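Local coordinates for VWFA domain-containing protein (Bacteroides thetaiotaomicron, PDB 3IBS), which is of unknown function but carries a magnesium-binding von Willebrand factor type A domain and is probably a cell-membrane protein, at residues V57-F63 / I87-A93; F63-P67 / F78-I82. All blocks are in the same frame, centred on the assembly; numbering follows the deposited sequence.

In the fold
Both contacts lie in the von Willebrand factor type A domain of this probable membrane protein and involve strand 62-69, an outermost strand of the central sheet. Interaction 1 brings the turn between strands 52-58 and 62-69 against the loop before helix 94-102, at the metal end of the sheet: the side chain of Thr92 is about 4 Å from the magnesium ion held by Ser21 and Ser23. Interaction 2 is nested within the chain loop that interaction 1 closes; there the Ile82 side chain is about 13 Å from the ion. The centres are 13 Å apart. Phe63 belongs to both, and Val57 CG1 packs 3.8 Å from Ile82 CD1 and 4.1 Å from Gln65 CB.

Interaction 1. Residues V57-F63 / I87-A93; sequences VFAGDAF and ISKQGTA
Residues 57-63 form a β-hairpin: Val57 and Phe63 are a hydrogen-bonded antiparallel pair (both N-O distances 3.0 Å), and Ala59 N donates to Asp61 O at 2.8 Å. Segment 87-93, an irregular loop, wraps around this turn. Ile87 (m,t) enters first, its CD1 3.5 Å from Asp61 O and 3.6 Å from Phe58 CA, its CG1 3.6 Å from Phe63 CE2 at the ring edge. Lys89 O accepts from Gly60 N at 2.9 Å, while its fully extended side chain makes a long salt bridge, NZ to Asp61 OD1 at 3.5 Å. Gln90 O lies 3.3 Å from Gly60 CA; a CB on Gly60 would clash here. Gln90 OE1 itself bonds to Asn22 N in the metal-binding loop. This is the metal-ion-dependent adhesion site (MIDAS) end of the vWA fold. Gly91, its CA 3.8 Å from that of Gly60, has phi/psi of 146/-176°, calling for glycine. Thr92, consistent with the MIDAS threonine, points away from the hairpin, and its OG1 bonds to Glu122 O. Ala93, at the N-cap position of helix 94-102, donates from N to Ala59 O at 2.8 Å (159°), and its CB lies 3.6 Å from Gly60 O.

Interaction 2. Residues F63-P67 / F78-I82; sequences FTQLP and FLESI
A small contact between the bulged part of an edge strand and the C-terminal part of helix 72-80 and residues up to Ile82 joins 63-67 to 78-82, on one flank of the vWA domain's α/β sandwich. It buries 246 Å² in all. Strand 62-69 carries a classic β-bulge, in which Gln65 and Leu66 both face Met55 of the neighbouring strand 52-58. Gln65 takes phi/psi of -92/-40° and Leu66 returns to -136/116°, so the chain turns a corner here; the CA-to-CB bond of Leu66 points toward the helix, that of Gln65 sideways. The backbones stay well apart, the nearest CA pair being Leu66 and Phe78 at 6.8 Å, so side chains bridge the gap. Gln65, with chi1 167° and chi2 76°, extends its amide across so that NE2 donates to Phe78 O at 2.9 Å (151°). The same NE2 lies 3.1 Å from Ser81 OG and 3.6 Å from Ile82 CG1. Next along the chain, Ile82 N bonds to Leu79 O at 3.1 Å, and Ile82 O accepts from Lys38 NZ of helix 33-46. Leu66 (t,p) lays CD1 over one face of the Phe78 ring as a CH-pi contact, 4.0 Å from the centroid and 21° off the normal. At the edge of that ring, close to its plane, Gln65 O sits 3.2 Å from Phe78 CD2.

Interaction 1. Residues V57-F63 / I87-A93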
loop_
_atom_site.group_PDB
_atom_site.type_symbol
_atom_site.label_atom_id
_atom_site.label_comp_id
_atom_site.label_asym_id
_atom_site.label_seq_id
_atom_site.Cartn_x
_atom_site.Cartn_y
_atom_site.Cartn_z
ATOM N N VAL A 57 3.710 -25.458 8.201
ATOM C CA VAL A 57 3.201 -24.114 8.005
ATOM C C VAL A 57 2.660 -23.624 9.354
ATOM O O VAL A 57 2.217 -24.435 10.180
ATOM C CB VAL A 57 2.157 -24.025 6.853
ATOM C CG1 VAL A 57 2.825 -24.280 5.489
ATOM C CG2 VAL A 57 1.011 -25.041 7.058
ATOM N N PHE A 58 2.766 -22.322 9.615
ATOM C CA PHE A 58 2.250 -21.795 10.881
ATOM C C PHE A 58 1.686 -20.401 10.748
ATOM O O PHE A 58 2.102 -19.587 9.890
ATOM C CB PHE A 58 3.321 -21.840 11.996
ATOM C CG PHE A 58 4.456 -20.844 11.814
ATOM C CD1 PHE A 58 4.365 -19.548 12.363
ATOM C CD2 PHE A 58 5.611 -21.203 11.126
ATOM C CE1 PHE A 58 5.402 -18.632 12.215
ATOM C CE2 PHE A 58 6.664 -20.306 10.974
ATOM C CZ PHE A 58 6.573 -19.014 11.502
ATOM N N ALA A 59 0.716 -20.132 11.611
ATOM C CA ALA A 59 0.317 -18.778 11.887
ATOM C C ALA A 59 0.039 -18.758 13.389
ATOM O O ALA A 59 0.979 -18.830 14.177
ATOM C CB ALA A 59 -0.907 -18.379 11.021
ATOM N N GLY A 60 -1.223 -18.699 13.795
ATOM C CA GLY A 60 -1.589 -18.857 15.211
ATOM C C GLY A 60 -1.389 -20.270 15.740
ATOM O O GLY A 60 -1.155 -20.455 16.941
ATOM N N ASP A 61 -1.496 -21.258 14.852
ATOM C CA ASP A 61 -1.142 -22.655 15.132
ATOM C C ASP A 61 -0.086 -23.097 14.122
ATOM O O ASP A 61 0.161 -22.386 13.132
ATOM C CB ASP A 61 -2.374 -23.577 14.974
ATOM C CG ASP A 61 -3.483 -23.291 16.008
ATOM O OD1 ASP A 61 -3.166 -23.047 17.200
ATOM O OD2 ASP A 61 -4.681 -23.305 15.625
ATOM N N ALA A 62 0.496 -24.279 14.343
ATOM C CA ALA A 62 1.418 -24.902 13.398
ATOM C C ALA A 62 0.955 -26.306 13.027
ATOM O O ALA A 62 0.495 -27.032 13.872
ATOM C CB ALA A 62 2.828 -24.971 13.982
ATOM N N PHE A 63 1.117 -26.693 11.765
ATOM C CA PHE A 63 0.902 -28.077 11.389
ATOM C C PHE A 63 1.870 -28.558 10.317
ATOM O O PHE A 63 2.479 -27.756 9.609
ATOM C CB PHE A 63 -0.583 -28.359 11.046
ATOM C CG PHE A 63 -1.019 -27.918 9.670
ATOM C CD1 PHE A 63 -0.799 -28.732 8.548
ATOM C CD2 PHE A 63 -1.717 -26.725 9.499
ATOM C CE1 PHE A 63 -1.236 -28.334 7.256
ATOM C CE2 PHE A 63 -2.158 -26.319 8.217
ATOM C CZ PHE A 63 -1.916 -27.125 7.099
ATOM N N ILE A 87 -4.588 -22.048 7.442
ATOM C CA ILE A 87 -4.749 -21.816 8.888
ATOM C C ILE A 87 -5.541 -20.536 9.123
ATOM O O ILE A 87 -5.107 -19.450 8.739
ATOM C CB ILE A 87 -3.380 -21.692 9.616
ATOM C CG1 ILE A 87 -2.532 -22.952 9.417
ATOM C CG2 ILE A 87 -3.581 -21.391 11.127
ATOM C CD1 ILE A 87 -1.094 -22.791 9.857
ATOM N N SER A 88 -6.693 -20.651 9.775
ATOM C CA SER A 88 -7.513 -19.461 10.056
ATOM C C SER A 88 -7.110 -18.695 11.329
ATOM O O SER A 88 -7.158 -17.475 11.340
ATOM C CB SER A 88 -9.004 -19.804 10.078
ATOM O OG SER A 88 -9.234 -20.892 10.946
ATOM N N LYS A 89 -6.716 -19.398 12.388
ATOM C CA LYS A 89 -6.236 -18.751 13.614
ATOM C C LYS A 89 -4.987 -17.906 13.341
ATOM O O LYS A 89 -3.966 -18.419 12.863
ATOM C CB LYS A 89 -5.931 -19.805 14.677
ATOM C CG LYS A 89 -5.306 -19.266 15.944
ATOM C CD LYS A 89 -5.304 -20.310 17.041
ATOM C CE LYS A 89 -4.571 -19.821 18.284
ATOM N NZ LYS A 89 -4.694 -20.819 19.399
ATOM N N GLN A 90 -5.063 -16.608 13.640
ATOM C CA GLN A 90 -3.926 -15.740 13.347
ATOM C C GLN A 90 -2.939 -15.672 14.521
ATOM O O GLN A 90 -3.269 -16.043 15.641
ATOM C CB GLN A 90 -4.377 -14.369 12.798
ATOM C CG GLN A 90 -4.990 -14.479 11.353
ATOM C CD GLN A 90 -4.034 -15.200 10.357
ATOM O OE1 GLN A 90 -2.982 -14.654 9.993
ATOM N NE2 GLN A 90 -4.412 -16.415 9.915
ATOM N N GLY A 91 -1.711 -15.258 14.234
ATOM C CA GLY A 91 -0.644 -15.204 15.240
ATOM C C GLY A 91 0.670 -15.539 14.566
ATOM O O GLY A 91 0.726 -15.724 13.337
ATOM N N THR A 92 1.734 -15.612 15.357
ATOM C CA THR A 92 3.069 -15.868 14.838
ATOM C C THR A 92 3.724 -16.906 15.744
ATOM O O THR A 92 4.671 -16.595 16.475
ATOM C CB THR A 92 3.925 -14.573 14.796
ATOM O OG1 THR A 92 3.180 -13.521 14.176
ATOM C CG2 THR A 92 5.243 -14.792 13.994
ATOM N N ALA A 93 3.221 -18.135 15.674
ATOM C CA ALA A 93 3.613 -19.192 16.620
ATOM C C ALA A 93 4.887 -19.926 16.210
ATOM O O ALA A 93 4.865 -21.128 15.911
ATOM C CB ALA A 93 2.445 -20.176 16.843
#

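Interaction 2. Residues F63-P67 / F78-I82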
loop_
_atom_site.group_PDB
_atom_site.type_symbol
_atom_site.label_atom_id
_atom_site.label_comp_id
_atom_site.label_asym_id
_atom_site.label_seq_id
_atom_site.Cartn_x
_atom_site.Cartn_y
_atom_site.Cartn_z
ATOM N N PHE A 63 1.117 -26.693 11.765
ATOM C CA PHE A 63 0.902 -28.077 11.389
ATOM C C PHE A 63 1.870 -28.558 10.317
ATOM O O PHE A 63 2.479 -27.756 9.609
ATOM C CB PHE A 63 -0.583 -28.359 11.046
ATOM C CG PHE A 63 -1.019 -27.918 9.670
ATOM C CD1 PHE A 63 -0.799 -28.732 8.548
ATOM C CD2 PHE A 63 -1.717 -26.725 9.499
ATOM C CE1 PHE A 63 -1.236 -28.334 7.256
ATOM C CE2 PHE A 63 -2.158 -26.319 8.217
ATOM C CZ PHE A 63 -1.916 -27.125 7.099
ATOM N N THR A 64 2.006 -29.876 10.224
ATOM C CA THR A 64 2.866 -30.513 9.253
ATOM C C THR A 64 2.235 -30.483 7.879
ATOM O O THR A 64 1.169 -31.075 7.662
ATOM C CB THR A 64 3.116 -31.989 9.643
ATOM O OG1 THR A 64 3.791 -32.025 10.914
ATOM C CG2 THR A 64 3.989 -32.696 8.565
ATOM N N GLN A 65 2.898 -29.819 6.947
ATOM C CA GLN A 65 2.395 -29.719 5.568
ATOM C C GLN A 65 2.980 -30.863 4.774
ATOM O O GLN A 65 2.295 -31.482 3.993
ATOM C CB GLN A 65 2.752 -28.357 4.934
ATOM C CG GLN A 65 2.557 -28.239 3.376
ATOM C CD GLN A 65 1.094 -28.091 2.978
ATOM O OE1 GLN A 65 0.209 -27.994 3.845
ATOM N NE2 GLN A 65 0.824 -28.070 1.668
ATOM N N LEU A 66 4.249 -31.160 5.008
ATOM C CA LEU A 66 4.949 -32.236 4.316
ATOM C C LEU A 66 5.778 -33.034 5.326
ATOM O O LEU A 66 6.695 -32.494 5.928
ATOM C CB LEU A 66 5.840 -31.665 3.207
ATOM C CG LEU A 66 6.729 -32.654 2.439
ATOM C CD1 LEU A 66 5.904 -33.456 1.396
ATOM C CD2 LEU A 66 7.886 -31.918 1.790
ATOM N N PRO A 67 5.443 -34.327 5.526
ATOM C CA PRO A 67 6.259 -35.193 6.381
ATOM C C PRO A 67 7.598 -35.404 5.712
ATOM O O PRO A 67 7.693 -35.369 4.464
ATOM C CB PRO A 67 5.450 -36.513 6.457
ATOM C CG PRO A 67 4.032 -36.097 6.117
ATOM C CD PRO A 67 4.239 -35.025 5.037
ATOM N N PHE A 78 3.604 -30.106 -2.990
ATOM C CA PHE A 78 3.041 -29.720 -1.675
ATOM C C PHE A 78 3.281 -28.234 -1.365
ATOM O O PHE A 78 2.495 -27.573 -0.690
ATOM C CB PHE A 78 3.638 -30.593 -0.559
ATOM C CG PHE A 78 2.906 -31.908 -0.372
ATOM C CD1 PHE A 78 2.821 -32.842 -1.412
ATOM C CD2 PHE A 78 2.292 -32.207 0.832
ATOM C CE1 PHE A 78 2.134 -34.067 -1.249
ATOM C CE2 PHE A 78 1.607 -33.415 0.996
ATOM C CZ PHE A 78 1.520 -34.333 -0.058
ATOM N N LEU A 79 4.384 -27.727 -1.889
ATOM C CA LEU A 79 4.750 -26.331 -1.751
ATOM C C LEU A 79 3.713 -25.462 -2.437
ATOM O O LEU A 79 3.237 -24.490 -1.866
ATOM C CB LEU A 79 6.129 -26.123 -2.389
ATOM C CG LEU A 79 6.888 -24.823 -2.261
ATOM C CD1 LEU A 79 7.050 -24.409 -0.800
ATOM C CD2 LEU A 79 8.234 -24.982 -2.946
ATOM N N GLU A 80 3.334 -25.852 -3.654
ATOM C CA GLU A 80 2.420 -25.059 -4.479
ATOM C C GLU A 80 1.046 -24.827 -3.834
ATOM O O GLU A 80 0.420 -23.778 -4.039
ATOM C CB GLU A 80 2.310 -25.679 -5.894
ATOM C CG GLU A 80 0.976 -25.466 -6.629
ATOM C CD GLU A 80 -0.130 -26.441 -6.173
ATOM O OE1 GLU A 80 0.164 -27.643 -5.898
ATOM O OE2 GLU A 80 -1.303 -25.996 -6.094
ATOM N N SER A 81 0.574 -25.792 -3.051
ATOM C CA SER A 81 -0.751 -25.686 -2.441
ATOM C C SER A 81 -0.783 -24.783 -1.178
ATOM O O SER A 81 -1.856 -24.503 -0.632
ATOM C CB SER A 81 -1.291 -27.089 -2.131
ATOM O OG SER A 81 -0.761 -27.575 -0.898
ATOM N N ILE A 82 0.383 -24.323 -0.723
ATOM C CA ILE A 82 0.468 -23.499 0.481
ATOM C C ILE A 82 -0.125 -22.089 0.287
ATOM O O ILE A 82 0.244 -21.379 -0.640
ATOM C CB ILE A 82 1.931 -23.419 1.017
ATOM C CG1 ILE A 82 2.389 -24.817 1.485
ATOM C CG2 ILE A 82 2.044 -22.379 2.153
ATOM C CD1 ILE A 82 3.843 -24.927 1.869
#